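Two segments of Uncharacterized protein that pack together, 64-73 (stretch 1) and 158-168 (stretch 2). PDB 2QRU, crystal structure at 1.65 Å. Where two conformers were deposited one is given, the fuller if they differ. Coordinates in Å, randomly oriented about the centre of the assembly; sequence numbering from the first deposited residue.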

# COMPACT_ATOMS: atom_id res chain seq x y z
N LEU A 64 -5.43 -1.41 7.48
CA LEU A 64 -6.01 -2.74 7.24
C LEU A 64 -4.97 -3.85 7.02
O LEU A 64 -3.95 -3.64 6.35
CB LEU A 64 -6.96 -2.64 6.00
CG LEU A 64 -7.89 -3.79 5.66
CD1 LEU A 64 -8.84 -4.11 6.84
CD2 LEU A 64 -8.70 -3.53 4.36
N ASP A 65 -5.25 -5.04 7.57
CA ASP A 65 -4.39 -6.20 7.29
C ASP A 65 -4.59 -6.69 5.87
O ASP A 65 -5.70 -6.65 5.34
CB ASP A 65 -4.80 -7.40 8.18
CG ASP A 65 -4.39 -7.27 9.64
OD1 ASP A 65 -3.59 -6.40 10.04
OD2 ASP A 65 -4.90 -8.10 10.42
N TYR A 66 -3.53 -7.25 5.29
CA TYR A 66 -3.67 -8.09 4.11
C TYR A 66 -2.73 -9.30 4.18
O TYR A 66 -1.73 -9.29 4.92
CB TYR A 66 -3.50 -7.23 2.85
CG TYR A 66 -2.17 -6.49 2.73
CD1 TYR A 66 -1.01 -7.18 2.31
CD2 TYR A 66 -2.08 -5.11 3.03
CE1 TYR A 66 0.21 -6.51 2.17
CE2 TYR A 66 -0.86 -4.43 2.86
CZ TYR A 66 0.27 -5.13 2.42
OH TYR A 66 1.46 -4.45 2.24
N LEU A 67 -3.07 -10.35 3.45
CA LEU A 67 -2.26 -11.57 3.48
C LEU A 67 -0.88 -11.35 2.86
O LEU A 67 -0.72 -10.49 1.95
CB LEU A 67 -3.02 -12.72 2.78
CG LEU A 67 -4.26 -13.18 3.54
CD1 LEU A 67 -5.02 -14.17 2.67
CD2 LEU A 67 -3.92 -13.83 4.91
N LEU A 68 0.10 -12.14 3.32
CA LEU A 68 1.48 -11.96 2.88
C LEU A 68 2.00 -13.20 2.18
O LEU A 68 1.67 -14.33 2.56
CB LEU A 68 2.41 -11.61 4.05
CG LEU A 68 2.03 -10.37 4.87
CD1 LEU A 68 2.95 -10.25 6.07
CD2 LEU A 68 2.08 -9.10 3.99
N ALA A 69 2.81 -12.94 1.16
CA ALA A 69 3.53 -13.96 0.40
C ALA A 69 4.82 -14.34 1.14
O ALA A 69 5.30 -13.58 2.01
CB ALA A 69 3.83 -13.43 -1.02
N PRO A 70 5.39 -15.53 0.85
CA PRO A 70 4.94 -16.57 -0.10
C PRO A 70 3.78 -17.41 0.42
O PRO A 70 3.25 -18.24 -0.34
CB PRO A 70 6.19 -17.46 -0.27
CG PRO A 70 6.86 -17.38 1.11
CD PRO A 70 6.61 -15.95 1.59
N ASN A 71 3.44 -17.24 1.71
CA ASN A 71 2.39 -18.03 2.40
C ASN A 71 1.08 -17.98 1.63
O ASN A 71 0.41 -19.01 1.47
CB ASN A 71 2.19 -17.54 3.84
CG ASN A 71 3.49 -17.47 4.62
OD1 ASN A 71 4.50 -16.95 4.13
ND2 ASN A 71 3.48 -17.98 5.85
N THR A 72 0.76 -16.80 1.09
CA THR A 72 -0.40 -16.59 0.23
C THR A 72 0.10 -15.89 -1.04
O THR A 72 0.87 -14.94 -0.94
CB THR A 72 -1.46 -15.71 0.92
OG1 THR A 72 -1.89 -16.35 2.14
CG2 THR A 72 -2.65 -15.50 0.02
N LYS A 73 -0.31 -16.39 -2.22
CA LYS A 73 0.16 -15.86 -3.52
C LYS A 73 -0.59 -14.58 -3.91
O LYS A 73 -1.67 -14.33 -3.39
CB LYS A 73 0.02 -16.92 -4.63
CG LYS A 73 0.81 -18.21 -4.34
CD LYS A 73 2.20 -17.89 -3.77
CE LYS A 73 3.02 -19.17 -3.64
NZ LYS A 73 4.24 -18.98 -2.82
N ILE A 158 11.63 -18.41 9.68
CA ILE A 158 10.42 -17.68 9.26
C ILE A 158 9.45 -18.62 8.56
O ILE A 158 9.81 -19.26 7.57
CB ILE A 158 10.76 -16.50 8.34
CG1 ILE A 158 11.73 -15.53 9.01
CG2 ILE A 158 9.47 -15.77 7.94
CD1 ILE A 158 12.24 -14.41 8.11
N ASP A 159 8.22 -18.72 9.07
CA ASP A 159 7.25 -19.63 8.50
C ASP A 159 6.74 -19.16 7.14
O ASP A 159 6.33 -17.98 7.00
CB ASP A 159 6.05 -19.84 9.42
CG ASP A 159 4.95 -20.63 8.74
OD1 ASP A 159 5.19 -21.80 8.38
OD2 ASP A 159 3.86 -20.07 8.51
N GLN A 160 6.75 -20.07 6.17
CA GLN A 160 6.25 -19.80 4.82
C GLN A 160 4.93 -20.54 4.49
O GLN A 160 4.39 -20.40 3.39
CB GLN A 160 7.31 -20.15 3.76
CG GLN A 160 8.62 -19.38 3.89
CD GLN A 160 9.61 -19.72 2.79
OE1 GLN A 160 9.24 -20.02 1.66
NE2 GLN A 160 10.89 -19.65 3.12
N THR A 161 4.43 -21.30 5.46
CA THR A 161 3.31 -22.21 5.21
C THR A 161 1.94 -21.61 5.51
O THR A 161 1.09 -21.52 4.61
CB THR A 161 3.48 -23.51 6.02
OG1 THR A 161 4.82 -24.00 5.85
CG2 THR A 161 2.48 -24.56 5.55
N LYS A 162 1.73 -21.20 6.78
CA LYS A 162 0.40 -20.82 7.24
C LYS A 162 0.10 -19.36 6.86
O LYS A 162 1.04 -18.57 6.74
CB LYS A 162 0.29 -21.01 8.76
CG LYS A 162 0.63 -22.44 9.23
CD LYS A 162 1.03 -22.40 10.70
CE LYS A 162 1.67 -23.72 11.10
NZ LYS A 162 1.72 -23.92 12.57
N PRO A 163 -1.19 -19.01 6.67
CA PRO A 163 -1.54 -17.62 6.29
C PRO A 163 -1.09 -16.63 7.35
O PRO A 163 -1.16 -16.91 8.54
CB PRO A 163 -3.08 -17.65 6.27
CG PRO A 163 -3.40 -19.08 5.93
CD PRO A 163 -2.40 -19.85 6.76
N VAL A 164 -0.68 -15.44 6.90
CA VAL A 164 -0.18 -14.41 7.82
C VAL A 164 -0.87 -13.07 7.50
O VAL A 164 -0.79 -12.58 6.37
CB VAL A 164 1.38 -14.27 7.73
CG1 VAL A 164 1.87 -13.14 8.68
CG2 VAL A 164 2.08 -15.62 8.07
N TRP A 165 -1.58 -12.54 8.49
CA TRP A 165 -2.35 -11.29 8.36
C TRP A 165 -1.56 -10.06 8.76
O TRP A 165 -1.93 -8.93 8.38
CB TRP A 165 -3.61 -11.32 9.24
CG TRP A 165 -4.77 -12.11 8.73
CD1 TRP A 165 -5.28 -13.24 9.29
CD2 TRP A 165 -5.56 -11.84 7.56
NE1 TRP A 165 -6.36 -13.68 8.56
CE2 TRP A 165 -6.55 -12.83 7.50
CE3 TRP A 165 -5.54 -10.83 6.58
CZ2 TRP A 165 -7.50 -12.87 6.47
CZ3 TRP A 165 -6.49 -10.88 5.57
CH2 TRP A 165 -7.45 -11.88 5.53
N ASP A 166 -0.50 -10.26 9.54
CA ASP A 166 0.24 -9.15 10.13
C ASP A 166 1.61 -9.60 10.62
O ASP A 166 1.76 -10.73 11.12
CB ASP A 166 -0.58 -8.58 11.30
CG ASP A 166 0.02 -7.30 11.88
OD1 ASP A 166 0.49 -6.42 11.11
OD2 ASP A 166 -0.07 -7.16 13.12
N ASP A 167 2.59 -8.72 10.48
CA ASP A 167 3.97 -8.98 10.88
C ASP A 167 4.43 -7.77 11.69
O ASP A 167 5.22 -6.96 11.21
CB ASP A 167 4.81 -9.22 9.61
CG ASP A 167 6.30 -9.39 9.89
OD1 ASP A 167 6.70 -9.92 10.96
OD2 ASP A 167 7.08 -8.98 8.99
N PRO A 168 3.90 -7.63 12.92
CA PRO A 168 4.03 -6.35 13.66
C PRO A 168 5.46 -5.91 14.02
O PRO A 168 5.69 -4.73 14.26
CB PRO A 168 3.19 -6.56 14.92
CG PRO A 168 3.10 -8.06 15.09
CD PRO A 168 3.10 -8.62 13.67
O HOH W 1 -0.90 -5.59 8.98
O HOH W 2 -0.78 -7.39 6.50
O HOH W 3 -0.29 -15.22 4.20
O HOH W 4 -0.70 -20.11 3.54

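The two stretches, at least 88 residues apart in sequence where they touch, run past each other in opposite directions, so that Leu 67 lies beside Trp 165 (CA to CA 4.9 Å) and Asn 71 beside Gln 160 (also 4.9 Å between CA atoms). Despite this closeness they form no sheet-like ladder. A single direct backbone hydrogen bond joins them, from Leu 68 N to Val 164 O at 3.2 Å, and it is weak because the N-H points well off the acceptor, with an angle of 127°. The same carbonyl also receives a CA-H...O contact from Leu 67 (CA to Val 164 O, 3.4 Å), and a second such contact runs from Asn 71 CA to Gln 160 O at 3.3 Å.

Water supplies much of the remaining backbone linkage. Water 3 accepts from Val 164 N and donates to Leu 68 O, each at 2.7 Å, and is also hydrogen-bonded to Thr 72 OG1 at 2.8 Å. Leu 68 O is meanwhile the acceptor for Thr 72 N at 3.0 Å, a bond that closes the turn through Pro 70, whose preceding peptide is cis. Farther along, water 4 donates to both Asn 71 O (2.6 Å) and Thr 161 O (2.5 Å). At the Tyr 66 end, water 2 accepts from Tyr 66 N at 3.0 Å and lies 2.7 Å from Trp 165 O.

Of all the residues, Asn 71 has the largest area covered by the other stretch. Its amide reaches into the bend from Asp 159 to Lys 162, where ND2 donates to Lys 162 O at 2.7 Å and to Asp 159 O at 3.1 Å, both with angles of 161°. One amide nitrogen thus ties together two carbonyls of the bend. Asp 159 braces the same bend from within: its OD1 accepts from Thr 161 N at 3.1 Å and its OD2 from Lys 162 N at 3.0 Å.

Apolar packing centres on Leu 67 and Trp 165. Leu 67 CD2 sits 3.6 Å from the centroid of the six-membered Trp 165 ring, only 9° off its normal, placing the methyl squarely over one face in a CH-pi contact. Leu 67 CD2 also lies 4.1 Å from Pro 163 CB. Leu 68, which follows Leu 67, has its CA-to-CB bond directed toward the other stretch, and its CD1 packs against Val 164 CG1 at 4.0 Å.

Two acidic side chains also approach, with Asp 65 OD1 4.2 Å from Asp 166 OD1. Carboxylates are normally both negative and would be expected to repel at this distance; both oxygens have further hydrogen bonds elsewhere in the structure. Water 1 lies within hydrogen-bonding distance of both, 3.0 Å from Asp 65 OD1 and 2.7 Å from Asp 166 OD1.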